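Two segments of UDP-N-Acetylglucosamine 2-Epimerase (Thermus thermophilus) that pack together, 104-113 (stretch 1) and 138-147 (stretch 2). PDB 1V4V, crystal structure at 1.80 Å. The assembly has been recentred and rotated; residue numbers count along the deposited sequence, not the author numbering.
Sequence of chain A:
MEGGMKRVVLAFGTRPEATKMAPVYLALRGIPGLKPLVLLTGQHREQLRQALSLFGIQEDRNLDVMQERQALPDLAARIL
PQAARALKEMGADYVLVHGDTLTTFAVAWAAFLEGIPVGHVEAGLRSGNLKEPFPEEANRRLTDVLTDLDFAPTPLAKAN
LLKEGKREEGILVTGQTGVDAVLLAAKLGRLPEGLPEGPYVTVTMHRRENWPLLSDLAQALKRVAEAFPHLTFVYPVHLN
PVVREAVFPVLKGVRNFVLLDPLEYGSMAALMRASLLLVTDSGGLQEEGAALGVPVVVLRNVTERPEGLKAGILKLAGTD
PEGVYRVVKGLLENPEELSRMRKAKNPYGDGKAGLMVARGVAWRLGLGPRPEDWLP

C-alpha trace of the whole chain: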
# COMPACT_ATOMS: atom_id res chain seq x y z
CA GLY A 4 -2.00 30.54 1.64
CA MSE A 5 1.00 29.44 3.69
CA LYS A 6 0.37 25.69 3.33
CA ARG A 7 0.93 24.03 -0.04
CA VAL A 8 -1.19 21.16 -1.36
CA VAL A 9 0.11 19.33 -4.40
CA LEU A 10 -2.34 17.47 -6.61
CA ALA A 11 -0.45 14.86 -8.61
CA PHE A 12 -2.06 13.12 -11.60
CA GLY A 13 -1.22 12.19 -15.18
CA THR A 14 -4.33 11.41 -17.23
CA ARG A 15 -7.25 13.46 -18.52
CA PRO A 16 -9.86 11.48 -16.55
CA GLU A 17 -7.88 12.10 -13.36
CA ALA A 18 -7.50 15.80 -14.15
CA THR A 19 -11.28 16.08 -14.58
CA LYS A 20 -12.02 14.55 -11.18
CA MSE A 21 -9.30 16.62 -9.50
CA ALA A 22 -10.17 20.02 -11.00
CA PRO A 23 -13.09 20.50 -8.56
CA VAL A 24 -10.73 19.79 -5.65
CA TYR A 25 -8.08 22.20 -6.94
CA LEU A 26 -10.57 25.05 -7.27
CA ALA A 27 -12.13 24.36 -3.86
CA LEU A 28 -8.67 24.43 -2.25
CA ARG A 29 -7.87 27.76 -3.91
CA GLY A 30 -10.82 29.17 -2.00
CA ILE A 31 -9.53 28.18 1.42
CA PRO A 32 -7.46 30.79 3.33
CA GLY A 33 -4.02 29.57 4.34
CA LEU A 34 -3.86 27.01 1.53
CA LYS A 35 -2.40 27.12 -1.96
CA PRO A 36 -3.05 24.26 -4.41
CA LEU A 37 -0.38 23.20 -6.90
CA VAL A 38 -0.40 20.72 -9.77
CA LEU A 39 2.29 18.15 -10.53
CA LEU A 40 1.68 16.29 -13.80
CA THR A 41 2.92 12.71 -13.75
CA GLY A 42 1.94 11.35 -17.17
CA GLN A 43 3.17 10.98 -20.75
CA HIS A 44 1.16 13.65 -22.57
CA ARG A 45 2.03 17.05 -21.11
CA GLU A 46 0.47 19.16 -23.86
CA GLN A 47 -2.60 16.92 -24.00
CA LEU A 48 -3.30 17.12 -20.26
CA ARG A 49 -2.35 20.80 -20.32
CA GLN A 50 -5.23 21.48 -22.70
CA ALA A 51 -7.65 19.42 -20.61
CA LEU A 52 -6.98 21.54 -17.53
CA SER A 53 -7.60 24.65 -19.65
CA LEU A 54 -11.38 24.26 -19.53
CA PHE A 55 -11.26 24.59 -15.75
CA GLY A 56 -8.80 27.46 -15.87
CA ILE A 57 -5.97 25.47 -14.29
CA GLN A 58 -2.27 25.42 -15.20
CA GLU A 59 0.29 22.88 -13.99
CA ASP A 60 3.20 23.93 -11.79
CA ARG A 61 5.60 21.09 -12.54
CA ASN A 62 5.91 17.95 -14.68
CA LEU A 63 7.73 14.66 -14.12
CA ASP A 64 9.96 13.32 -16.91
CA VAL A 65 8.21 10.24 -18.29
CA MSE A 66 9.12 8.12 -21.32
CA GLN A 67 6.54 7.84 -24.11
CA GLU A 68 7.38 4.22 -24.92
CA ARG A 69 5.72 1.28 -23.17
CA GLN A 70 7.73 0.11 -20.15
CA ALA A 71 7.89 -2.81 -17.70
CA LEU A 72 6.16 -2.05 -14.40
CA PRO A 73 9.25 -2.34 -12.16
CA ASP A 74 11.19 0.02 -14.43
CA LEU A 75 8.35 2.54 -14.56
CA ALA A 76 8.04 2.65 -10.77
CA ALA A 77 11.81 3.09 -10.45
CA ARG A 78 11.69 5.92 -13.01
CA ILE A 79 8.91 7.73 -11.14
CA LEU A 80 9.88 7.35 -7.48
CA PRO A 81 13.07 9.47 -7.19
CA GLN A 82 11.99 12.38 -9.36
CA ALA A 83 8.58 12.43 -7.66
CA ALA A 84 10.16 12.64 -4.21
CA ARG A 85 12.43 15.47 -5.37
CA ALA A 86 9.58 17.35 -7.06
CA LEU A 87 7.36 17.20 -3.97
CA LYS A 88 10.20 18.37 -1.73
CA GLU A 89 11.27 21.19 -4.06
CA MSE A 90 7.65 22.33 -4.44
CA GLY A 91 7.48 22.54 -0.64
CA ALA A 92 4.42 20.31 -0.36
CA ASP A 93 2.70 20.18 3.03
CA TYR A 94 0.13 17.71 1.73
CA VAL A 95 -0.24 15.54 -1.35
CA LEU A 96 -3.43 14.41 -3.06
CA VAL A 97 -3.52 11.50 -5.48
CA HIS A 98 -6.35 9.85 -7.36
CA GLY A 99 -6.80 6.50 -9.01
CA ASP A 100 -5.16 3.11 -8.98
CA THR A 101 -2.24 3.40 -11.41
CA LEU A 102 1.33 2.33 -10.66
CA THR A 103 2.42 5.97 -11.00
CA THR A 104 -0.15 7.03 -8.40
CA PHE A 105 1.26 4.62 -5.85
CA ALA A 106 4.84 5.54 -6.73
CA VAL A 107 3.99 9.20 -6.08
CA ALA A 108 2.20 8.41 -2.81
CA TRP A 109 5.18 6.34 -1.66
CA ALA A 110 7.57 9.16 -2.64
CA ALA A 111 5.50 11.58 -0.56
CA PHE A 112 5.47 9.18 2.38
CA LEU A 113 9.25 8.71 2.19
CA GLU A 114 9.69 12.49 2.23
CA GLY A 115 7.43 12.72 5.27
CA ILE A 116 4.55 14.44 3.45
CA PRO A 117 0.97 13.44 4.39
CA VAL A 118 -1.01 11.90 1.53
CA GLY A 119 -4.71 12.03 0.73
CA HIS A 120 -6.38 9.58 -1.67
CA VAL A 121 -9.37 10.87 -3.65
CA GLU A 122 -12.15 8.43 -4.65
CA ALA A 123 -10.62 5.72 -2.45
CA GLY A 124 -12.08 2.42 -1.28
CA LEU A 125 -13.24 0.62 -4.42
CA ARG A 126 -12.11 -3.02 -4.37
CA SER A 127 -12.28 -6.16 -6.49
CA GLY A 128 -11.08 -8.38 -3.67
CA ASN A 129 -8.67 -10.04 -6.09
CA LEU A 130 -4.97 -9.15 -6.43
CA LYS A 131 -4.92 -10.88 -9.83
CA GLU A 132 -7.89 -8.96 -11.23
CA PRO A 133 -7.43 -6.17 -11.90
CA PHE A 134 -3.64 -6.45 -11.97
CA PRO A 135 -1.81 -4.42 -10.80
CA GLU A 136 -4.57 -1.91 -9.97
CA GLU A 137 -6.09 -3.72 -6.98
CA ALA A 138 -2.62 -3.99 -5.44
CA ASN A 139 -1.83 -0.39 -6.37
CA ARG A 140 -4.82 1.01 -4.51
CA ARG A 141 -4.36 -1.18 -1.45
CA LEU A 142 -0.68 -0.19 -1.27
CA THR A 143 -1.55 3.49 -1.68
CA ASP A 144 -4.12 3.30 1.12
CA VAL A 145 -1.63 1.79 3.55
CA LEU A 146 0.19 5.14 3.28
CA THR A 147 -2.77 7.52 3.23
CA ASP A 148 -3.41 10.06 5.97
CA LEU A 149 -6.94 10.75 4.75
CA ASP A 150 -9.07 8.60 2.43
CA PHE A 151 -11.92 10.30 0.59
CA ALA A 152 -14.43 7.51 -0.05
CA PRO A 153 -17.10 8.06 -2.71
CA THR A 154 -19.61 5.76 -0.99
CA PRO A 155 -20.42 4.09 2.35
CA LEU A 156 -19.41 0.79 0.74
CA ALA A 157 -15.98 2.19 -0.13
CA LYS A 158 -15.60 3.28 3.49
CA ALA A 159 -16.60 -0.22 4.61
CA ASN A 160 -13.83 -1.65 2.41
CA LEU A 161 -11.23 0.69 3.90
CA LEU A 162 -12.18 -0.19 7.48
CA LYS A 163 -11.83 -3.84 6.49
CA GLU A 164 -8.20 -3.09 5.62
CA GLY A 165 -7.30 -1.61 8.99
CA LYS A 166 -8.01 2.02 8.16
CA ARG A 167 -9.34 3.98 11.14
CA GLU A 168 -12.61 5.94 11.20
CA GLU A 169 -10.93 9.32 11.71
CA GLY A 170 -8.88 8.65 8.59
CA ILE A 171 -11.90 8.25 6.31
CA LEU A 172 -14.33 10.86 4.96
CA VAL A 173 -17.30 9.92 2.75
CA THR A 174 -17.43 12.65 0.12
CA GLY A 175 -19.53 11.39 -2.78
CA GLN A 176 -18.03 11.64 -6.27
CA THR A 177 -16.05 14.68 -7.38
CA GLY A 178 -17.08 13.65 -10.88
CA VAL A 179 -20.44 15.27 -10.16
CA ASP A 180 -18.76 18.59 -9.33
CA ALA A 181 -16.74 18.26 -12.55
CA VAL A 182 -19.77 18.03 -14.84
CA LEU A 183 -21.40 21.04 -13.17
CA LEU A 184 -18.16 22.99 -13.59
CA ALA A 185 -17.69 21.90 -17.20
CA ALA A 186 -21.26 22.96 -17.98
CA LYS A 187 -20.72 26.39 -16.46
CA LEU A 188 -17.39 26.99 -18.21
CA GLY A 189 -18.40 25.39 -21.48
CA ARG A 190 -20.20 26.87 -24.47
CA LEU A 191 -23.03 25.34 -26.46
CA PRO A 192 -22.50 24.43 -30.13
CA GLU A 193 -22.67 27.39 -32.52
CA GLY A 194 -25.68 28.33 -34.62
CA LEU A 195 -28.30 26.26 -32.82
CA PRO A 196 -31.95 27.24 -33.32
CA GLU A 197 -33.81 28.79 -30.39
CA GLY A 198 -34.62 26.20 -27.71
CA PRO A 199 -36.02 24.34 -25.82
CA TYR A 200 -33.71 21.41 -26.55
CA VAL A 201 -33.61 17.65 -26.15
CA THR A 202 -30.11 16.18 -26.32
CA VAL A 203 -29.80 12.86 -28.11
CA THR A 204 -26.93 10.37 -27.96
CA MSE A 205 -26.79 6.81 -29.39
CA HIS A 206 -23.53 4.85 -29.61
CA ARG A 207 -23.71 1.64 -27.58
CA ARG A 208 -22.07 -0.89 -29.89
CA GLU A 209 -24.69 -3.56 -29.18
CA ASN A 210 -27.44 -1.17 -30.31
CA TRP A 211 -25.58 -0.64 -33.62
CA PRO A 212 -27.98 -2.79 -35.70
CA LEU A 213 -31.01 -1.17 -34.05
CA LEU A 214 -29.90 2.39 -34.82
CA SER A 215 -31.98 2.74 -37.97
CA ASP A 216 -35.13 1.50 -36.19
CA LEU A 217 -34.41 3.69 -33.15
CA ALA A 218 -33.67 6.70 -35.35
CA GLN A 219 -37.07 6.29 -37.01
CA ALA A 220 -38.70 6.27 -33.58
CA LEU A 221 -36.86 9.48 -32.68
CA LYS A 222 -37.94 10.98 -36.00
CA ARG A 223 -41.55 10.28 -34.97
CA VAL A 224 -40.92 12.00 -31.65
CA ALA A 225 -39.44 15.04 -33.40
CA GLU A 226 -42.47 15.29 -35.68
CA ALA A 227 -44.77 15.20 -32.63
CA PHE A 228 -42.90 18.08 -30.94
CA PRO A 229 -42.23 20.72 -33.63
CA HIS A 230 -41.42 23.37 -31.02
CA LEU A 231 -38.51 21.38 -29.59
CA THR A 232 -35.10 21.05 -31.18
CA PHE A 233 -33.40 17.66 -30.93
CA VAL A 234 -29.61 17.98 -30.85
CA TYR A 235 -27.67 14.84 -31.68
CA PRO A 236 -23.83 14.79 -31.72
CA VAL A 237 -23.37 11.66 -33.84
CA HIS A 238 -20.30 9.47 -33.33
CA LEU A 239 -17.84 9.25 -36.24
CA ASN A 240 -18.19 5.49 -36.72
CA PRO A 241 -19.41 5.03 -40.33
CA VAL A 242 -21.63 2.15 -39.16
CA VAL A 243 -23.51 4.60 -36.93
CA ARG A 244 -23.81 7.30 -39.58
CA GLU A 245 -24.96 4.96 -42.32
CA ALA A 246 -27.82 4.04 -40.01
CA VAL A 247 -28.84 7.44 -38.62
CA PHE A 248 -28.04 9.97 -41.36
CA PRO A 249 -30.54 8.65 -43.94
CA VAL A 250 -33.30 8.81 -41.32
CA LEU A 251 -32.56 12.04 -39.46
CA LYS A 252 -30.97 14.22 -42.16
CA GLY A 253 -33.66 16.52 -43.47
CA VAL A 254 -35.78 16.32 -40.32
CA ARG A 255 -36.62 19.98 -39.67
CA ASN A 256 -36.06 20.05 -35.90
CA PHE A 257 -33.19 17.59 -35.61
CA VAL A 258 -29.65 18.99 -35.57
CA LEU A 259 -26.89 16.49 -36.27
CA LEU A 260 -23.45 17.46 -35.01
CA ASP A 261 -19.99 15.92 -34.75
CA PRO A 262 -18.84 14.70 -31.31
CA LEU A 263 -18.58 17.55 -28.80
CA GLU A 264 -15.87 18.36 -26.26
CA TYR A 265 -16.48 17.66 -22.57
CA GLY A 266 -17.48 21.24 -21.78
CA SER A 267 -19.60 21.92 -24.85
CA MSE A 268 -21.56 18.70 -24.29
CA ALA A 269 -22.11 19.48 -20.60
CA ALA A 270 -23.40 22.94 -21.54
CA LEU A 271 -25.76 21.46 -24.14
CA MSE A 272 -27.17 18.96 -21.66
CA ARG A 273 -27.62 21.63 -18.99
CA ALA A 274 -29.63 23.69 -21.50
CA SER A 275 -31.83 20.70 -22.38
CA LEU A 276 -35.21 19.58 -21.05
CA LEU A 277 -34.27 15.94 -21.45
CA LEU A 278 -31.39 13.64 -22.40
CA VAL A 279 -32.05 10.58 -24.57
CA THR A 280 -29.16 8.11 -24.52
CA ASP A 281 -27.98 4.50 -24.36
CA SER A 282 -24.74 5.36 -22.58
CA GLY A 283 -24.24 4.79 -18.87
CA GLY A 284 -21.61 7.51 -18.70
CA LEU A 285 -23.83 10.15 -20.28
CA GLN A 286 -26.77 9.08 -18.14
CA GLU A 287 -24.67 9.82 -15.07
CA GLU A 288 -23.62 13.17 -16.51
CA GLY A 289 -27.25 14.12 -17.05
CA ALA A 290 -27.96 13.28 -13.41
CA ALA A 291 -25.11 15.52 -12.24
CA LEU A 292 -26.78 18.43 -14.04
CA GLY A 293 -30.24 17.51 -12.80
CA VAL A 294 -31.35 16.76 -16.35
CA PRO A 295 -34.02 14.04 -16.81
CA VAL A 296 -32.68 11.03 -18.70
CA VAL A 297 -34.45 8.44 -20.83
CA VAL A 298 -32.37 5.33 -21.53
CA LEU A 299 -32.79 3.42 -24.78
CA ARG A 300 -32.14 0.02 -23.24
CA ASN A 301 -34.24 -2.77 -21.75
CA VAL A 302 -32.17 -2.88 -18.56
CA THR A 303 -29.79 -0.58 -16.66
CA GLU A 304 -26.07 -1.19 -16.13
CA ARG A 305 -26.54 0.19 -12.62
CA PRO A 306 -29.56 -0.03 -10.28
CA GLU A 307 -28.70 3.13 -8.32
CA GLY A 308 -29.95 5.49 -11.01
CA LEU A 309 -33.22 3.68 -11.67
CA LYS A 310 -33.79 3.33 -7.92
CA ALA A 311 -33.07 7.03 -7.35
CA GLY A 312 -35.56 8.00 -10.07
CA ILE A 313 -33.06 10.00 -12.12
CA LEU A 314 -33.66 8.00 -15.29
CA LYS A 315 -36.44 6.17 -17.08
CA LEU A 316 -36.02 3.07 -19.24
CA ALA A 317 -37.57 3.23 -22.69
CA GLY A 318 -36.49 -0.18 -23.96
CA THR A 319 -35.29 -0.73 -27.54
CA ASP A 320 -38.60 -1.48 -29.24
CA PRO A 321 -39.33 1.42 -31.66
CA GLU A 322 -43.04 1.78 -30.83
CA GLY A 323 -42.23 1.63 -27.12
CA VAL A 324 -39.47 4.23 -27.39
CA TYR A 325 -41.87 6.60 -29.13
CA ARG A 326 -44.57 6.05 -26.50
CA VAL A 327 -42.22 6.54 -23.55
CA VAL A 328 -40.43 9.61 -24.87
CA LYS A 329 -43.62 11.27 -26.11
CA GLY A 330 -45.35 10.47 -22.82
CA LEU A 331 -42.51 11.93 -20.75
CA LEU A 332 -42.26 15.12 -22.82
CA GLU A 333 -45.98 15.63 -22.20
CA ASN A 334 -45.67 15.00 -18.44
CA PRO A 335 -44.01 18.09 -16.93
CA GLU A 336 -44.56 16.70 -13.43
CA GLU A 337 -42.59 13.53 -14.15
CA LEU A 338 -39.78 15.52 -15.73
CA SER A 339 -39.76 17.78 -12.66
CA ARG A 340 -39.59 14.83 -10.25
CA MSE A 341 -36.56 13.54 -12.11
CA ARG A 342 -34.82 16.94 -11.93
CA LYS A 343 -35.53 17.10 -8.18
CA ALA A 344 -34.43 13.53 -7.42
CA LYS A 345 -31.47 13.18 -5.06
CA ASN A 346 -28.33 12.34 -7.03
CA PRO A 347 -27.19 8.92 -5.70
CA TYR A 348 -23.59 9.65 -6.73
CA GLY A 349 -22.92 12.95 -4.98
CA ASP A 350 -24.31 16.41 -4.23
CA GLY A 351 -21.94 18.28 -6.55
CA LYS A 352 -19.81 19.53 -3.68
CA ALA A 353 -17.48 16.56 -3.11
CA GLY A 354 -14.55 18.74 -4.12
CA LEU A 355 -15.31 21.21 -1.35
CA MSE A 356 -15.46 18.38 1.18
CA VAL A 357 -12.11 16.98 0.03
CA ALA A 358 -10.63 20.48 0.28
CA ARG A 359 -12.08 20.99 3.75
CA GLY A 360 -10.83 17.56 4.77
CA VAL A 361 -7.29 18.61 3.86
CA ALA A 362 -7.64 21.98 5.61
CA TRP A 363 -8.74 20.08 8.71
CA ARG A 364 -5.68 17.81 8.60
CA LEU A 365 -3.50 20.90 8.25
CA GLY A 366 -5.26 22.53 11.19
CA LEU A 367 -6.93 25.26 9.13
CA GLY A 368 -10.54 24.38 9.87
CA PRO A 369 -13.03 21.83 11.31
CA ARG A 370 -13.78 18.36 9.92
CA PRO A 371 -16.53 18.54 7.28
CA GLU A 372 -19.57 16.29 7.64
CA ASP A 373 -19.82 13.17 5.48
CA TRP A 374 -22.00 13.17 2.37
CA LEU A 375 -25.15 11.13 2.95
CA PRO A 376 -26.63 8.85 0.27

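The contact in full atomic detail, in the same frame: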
# COMPACT_ATOMS: atom_id res chain seq x y z
N THR A 104 0.51 6.46 -9.57
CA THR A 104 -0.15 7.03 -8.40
C THR A 104 0.44 6.48 -7.12
O THR A 104 0.69 7.23 -6.17
CB THR A 104 -1.67 6.78 -8.45
OG1 THR A 104 -2.26 7.67 -9.40
CG2 THR A 104 -2.31 7.01 -7.08
N PHE A 105 0.67 5.17 -7.06
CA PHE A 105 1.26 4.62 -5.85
C PHE A 105 2.70 5.10 -5.68
O PHE A 105 3.13 5.44 -4.58
CB PHE A 105 1.27 3.08 -5.84
CG PHE A 105 2.09 2.51 -4.73
CD1 PHE A 105 1.76 2.77 -3.40
CD2 PHE A 105 3.27 1.81 -5.00
CE1 PHE A 105 2.58 2.34 -2.35
CE2 PHE A 105 4.10 1.38 -3.96
CZ PHE A 105 3.76 1.65 -2.63
N ALA A 106 3.45 5.12 -6.78
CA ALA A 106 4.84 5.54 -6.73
C ALA A 106 4.94 6.96 -6.17
O ALA A 106 5.84 7.27 -5.39
CB ALA A 106 5.47 5.47 -8.11
N VAL A 107 4.00 7.82 -6.57
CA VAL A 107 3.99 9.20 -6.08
C VAL A 107 3.63 9.24 -4.60
O VAL A 107 4.25 9.97 -3.83
CB VAL A 107 2.99 10.07 -6.90
CG1 VAL A 107 2.88 11.46 -6.28
CG2 VAL A 107 3.47 10.18 -8.34
N ALA A 108 2.62 8.46 -4.21
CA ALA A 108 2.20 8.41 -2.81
C ALA A 108 3.34 7.88 -1.93
O ALA A 108 3.54 8.36 -0.81
CB ALA A 108 0.98 7.51 -2.66
N TRP A 109 4.08 6.90 -2.44
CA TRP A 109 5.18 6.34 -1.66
C TRP A 109 6.31 7.38 -1.55
O TRP A 109 6.95 7.50 -0.50
CB TRP A 109 5.69 5.04 -2.30
CG TRP A 109 6.62 4.24 -1.42
CD1 TRP A 109 6.70 4.28 -0.06
CD2 TRP A 109 7.57 3.26 -1.86
NE1 TRP A 109 7.65 3.38 0.38
CE2 TRP A 109 8.20 2.75 -0.70
CE3 TRP A 109 7.96 2.77 -3.11
CZ2 TRP A 109 9.19 1.77 -0.76
CZ3 TRP A 109 8.95 1.79 -3.17
CH2 TRP A 109 9.55 1.30 -2.00
N ALA A 110 6.54 8.12 -2.63
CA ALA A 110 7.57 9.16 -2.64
C ALA A 110 7.23 10.20 -1.58
O ALA A 110 8.09 10.63 -0.82
CB ALA A 110 7.64 9.81 -4.01
N ALA A 111 5.96 10.60 -1.53
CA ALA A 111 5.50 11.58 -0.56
C ALA A 111 5.71 11.04 0.85
O ALA A 111 6.23 11.74 1.72
CB ALA A 111 4.02 11.89 -0.78
N PHE A 112 5.30 9.80 1.07
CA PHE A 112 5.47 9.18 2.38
C PHE A 112 6.94 9.16 2.80
O PHE A 112 7.27 9.48 3.94
CB PHE A 112 4.92 7.75 2.38
CG PHE A 112 5.06 7.07 3.71
CD1 PHE A 112 4.16 7.34 4.74
CD2 PHE A 112 6.12 6.20 3.95
CE1 PHE A 112 4.33 6.76 5.99
CE2 PHE A 112 6.29 5.62 5.21
CZ PHE A 112 5.39 5.90 6.23
N LEU A 113 7.82 8.78 1.88
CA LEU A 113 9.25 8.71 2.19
C LEU A 113 9.85 10.08 2.50
O LEU A 113 10.87 10.17 3.20
CB LEU A 113 10.01 8.05 1.03
CG LEU A 113 9.73 6.56 0.83
CD1 LEU A 113 10.49 6.05 -0.37
CD2 LEU A 113 10.13 5.78 2.09
N ALA A 138 -3.78 -4.09 -6.33
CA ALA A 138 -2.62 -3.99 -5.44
C ALA A 138 -2.24 -2.52 -5.30
O ALA A 138 -1.98 -2.04 -4.20
CB ALA A 138 -1.44 -4.79 -6.00
N ASN A 139 -2.21 -1.80 -6.42
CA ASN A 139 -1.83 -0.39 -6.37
C ASN A 139 -2.66 0.41 -5.37
O ASN A 139 -2.11 1.17 -4.56
CB ASN A 139 -1.97 0.28 -7.74
CG ASN A 139 -0.92 -0.19 -8.74
OD1 ASN A 139 0.12 -0.72 -8.37
ND2 ASN A 139 -1.20 0.04 -10.02
N ARG A 140 -3.98 0.25 -5.41
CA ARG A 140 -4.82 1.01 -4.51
C ARG A 140 -4.70 0.58 -3.06
O ARG A 140 -4.75 1.42 -2.16
CB ARG A 140 -6.28 1.00 -4.98
CG ARG A 140 -6.86 -0.34 -5.34
CD ARG A 140 -8.07 -0.13 -6.25
NE ARG A 140 -8.74 -1.38 -6.59
CZ ARG A 140 -9.61 -1.51 -7.59
NH1 ARG A 140 -10.17 -2.68 -7.82
NH2 ARG A 140 -9.91 -0.47 -8.35
N ARG A 141 -4.52 -0.71 -2.82
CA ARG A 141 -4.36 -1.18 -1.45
C ARG A 141 -3.04 -0.66 -0.88
O ARG A 141 -2.98 -0.24 0.28
CB ARG A 141 -4.41 -2.71 -1.40
CG ARG A 141 -5.81 -3.26 -1.62
CD ARG A 141 -5.81 -4.78 -1.61
NE ARG A 141 -5.26 -5.30 -0.36
CZ ARG A 141 -5.12 -6.60 -0.10
NH1 ARG A 141 -5.49 -7.50 -0.99
NH2 ARG A 141 -4.58 -6.98 1.05
N LEU A 142 -1.99 -0.69 -1.69
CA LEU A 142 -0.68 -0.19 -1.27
C LEU A 142 -0.78 1.30 -0.96
O LEU A 142 -0.31 1.77 0.08
CB LEU A 142 0.37 -0.43 -2.36
CG LEU A 142 0.79 -1.88 -2.63
CD1 LEU A 142 1.64 -1.93 -3.89
CD2 LEU A 142 1.58 -2.42 -1.42
N THR A 143 -1.39 2.05 -1.87
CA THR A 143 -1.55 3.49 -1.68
C THR A 143 -2.29 3.80 -0.38
O THR A 143 -1.90 4.71 0.36
CB THR A 143 -2.31 4.13 -2.85
OG1 THR A 143 -1.56 3.94 -4.06
CG2 THR A 143 -2.48 5.64 -2.61
N ASP A 144 -3.35 3.05 -0.09
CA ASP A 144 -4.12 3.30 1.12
C ASP A 144 -3.42 2.94 2.42
O ASP A 144 -3.81 3.41 3.48
CB ASP A 144 -5.49 2.62 1.04
CG ASP A 144 -6.39 3.28 0.01
OD1 ASP A 144 -6.15 4.47 -0.29
OD2 ASP A 144 -7.32 2.63 -0.49
N VAL A 145 -2.39 2.11 2.34
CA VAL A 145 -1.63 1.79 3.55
C VAL A 145 -0.97 3.10 4.00
O VAL A 145 -0.91 3.40 5.19
CB VAL A 145 -0.51 0.77 3.26
CG1 VAL A 145 0.53 0.80 4.38
CG2 VAL A 145 -1.10 -0.62 3.12
N LEU A 146 -0.51 3.89 3.03
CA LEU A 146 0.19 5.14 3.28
C LEU A 146 -0.64 6.41 3.45
O LEU A 146 -0.11 7.44 3.85
CB LEU A 146 1.19 5.40 2.15
CG LEU A 146 2.09 4.24 1.75
CD1 LEU A 146 2.98 4.69 0.60
CD2 LEU A 146 2.93 3.79 2.95
N THR A 147 -1.93 6.33 3.16
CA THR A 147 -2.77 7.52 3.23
C THR A 147 -3.15 8.05 4.60
O THR A 147 -3.53 7.30 5.51
CB THR A 147 -4.05 7.31 2.42
OG1 THR A 147 -4.78 6.21 2.98
CG2 THR A 147 -3.71 7.00 0.98

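Two helices of the same chain lie side by side here, running in nearly the same direction: their axes cross at 17° and come within 9.1 Å of each other. Contacting residues are at least 34 positions apart in sequence, so this is a tertiary contact, and each helix begins somewhat before its own stretch. The spacing is not uniform. Where Phe105 faces Thr143 the backbones are close, with CA of Phe105 5.2 Å from CA of Thr143; further along, CA of Phe112 and CA of Leu146 are 6.7 Å apart.

The shape of the contact reduces to two knobs, one from each helix. Phe105 points its CA-to-CB bond toward the second helix and sets its side chain in a hollow formed by Asn139, Leu142, Thr143 and Leu146, a four-residue pocket with the i, i+3, i+4, i+7 spacing of a helical surface. With chi1 at 169° (t), the ring lies in the hollow, and one face is covered by Leu142: CB of Leu142 stands 3.8 Å from the centroid of the Phe105 ring, 23° off its normal. This is a CH-pi contact, in which an aliphatic carbon rests on the aromatic cloud, and the tightest pair is CE1 of Phe105 with CB of Leu142 at 3.5 Å.

Leu146 returns the gesture. It points toward the first helix and fills the hollow among Phe105, Ala108, Trp109 and Phe112, again spaced i, i+3, i+4, i+7. Its CD1 lies 3.8 Å from CE1 of Phe105 and 3.8 Å from CD1 of Trp109, and comes within 3.6 Å of CA of Trp109. Its CD2 sits over one face of Phe112, 4.1 Å from the centroid of the Phe112 ring and 14° off the normal, a second CH-pi contact. The knobs touch each other, so each forms part of the other's socket.

Smaller side chains, Ala108 and Thr143, meet beside the knobs. Ala108 points toward the second helix with nothing beyond CB, and that atom meets CG2 of Thr143 at 3.9 Å. Thr143 itself comes very close to the backbone of Phe105, its OG1 3.4 Å from CA of Phe105. A hydroxyl in such a greasy place needs a partner, and Thr143 finds one in its own helix: OG1 of Thr143 donates to O of Asn139 at 2.9 Å. Asn139 also borders the Phe105 socket, while its ND2 is hydrogen-bonded elsewhere in the structure.

No hydrogen bond crosses between the stretches. Backbone hydrogen bonds run within each helix, as in Trp109 N to Phe105 O at 2.8 Å and Leu142 N to Ala138 O at 2.9 Å, so the contact, 420 Å² of buried surface over both sides, rests mainly on shape and apolar packing. The rule to read is compact: a large knob from each helix, a four-residue socket for each, and smaller side chains packed beside them.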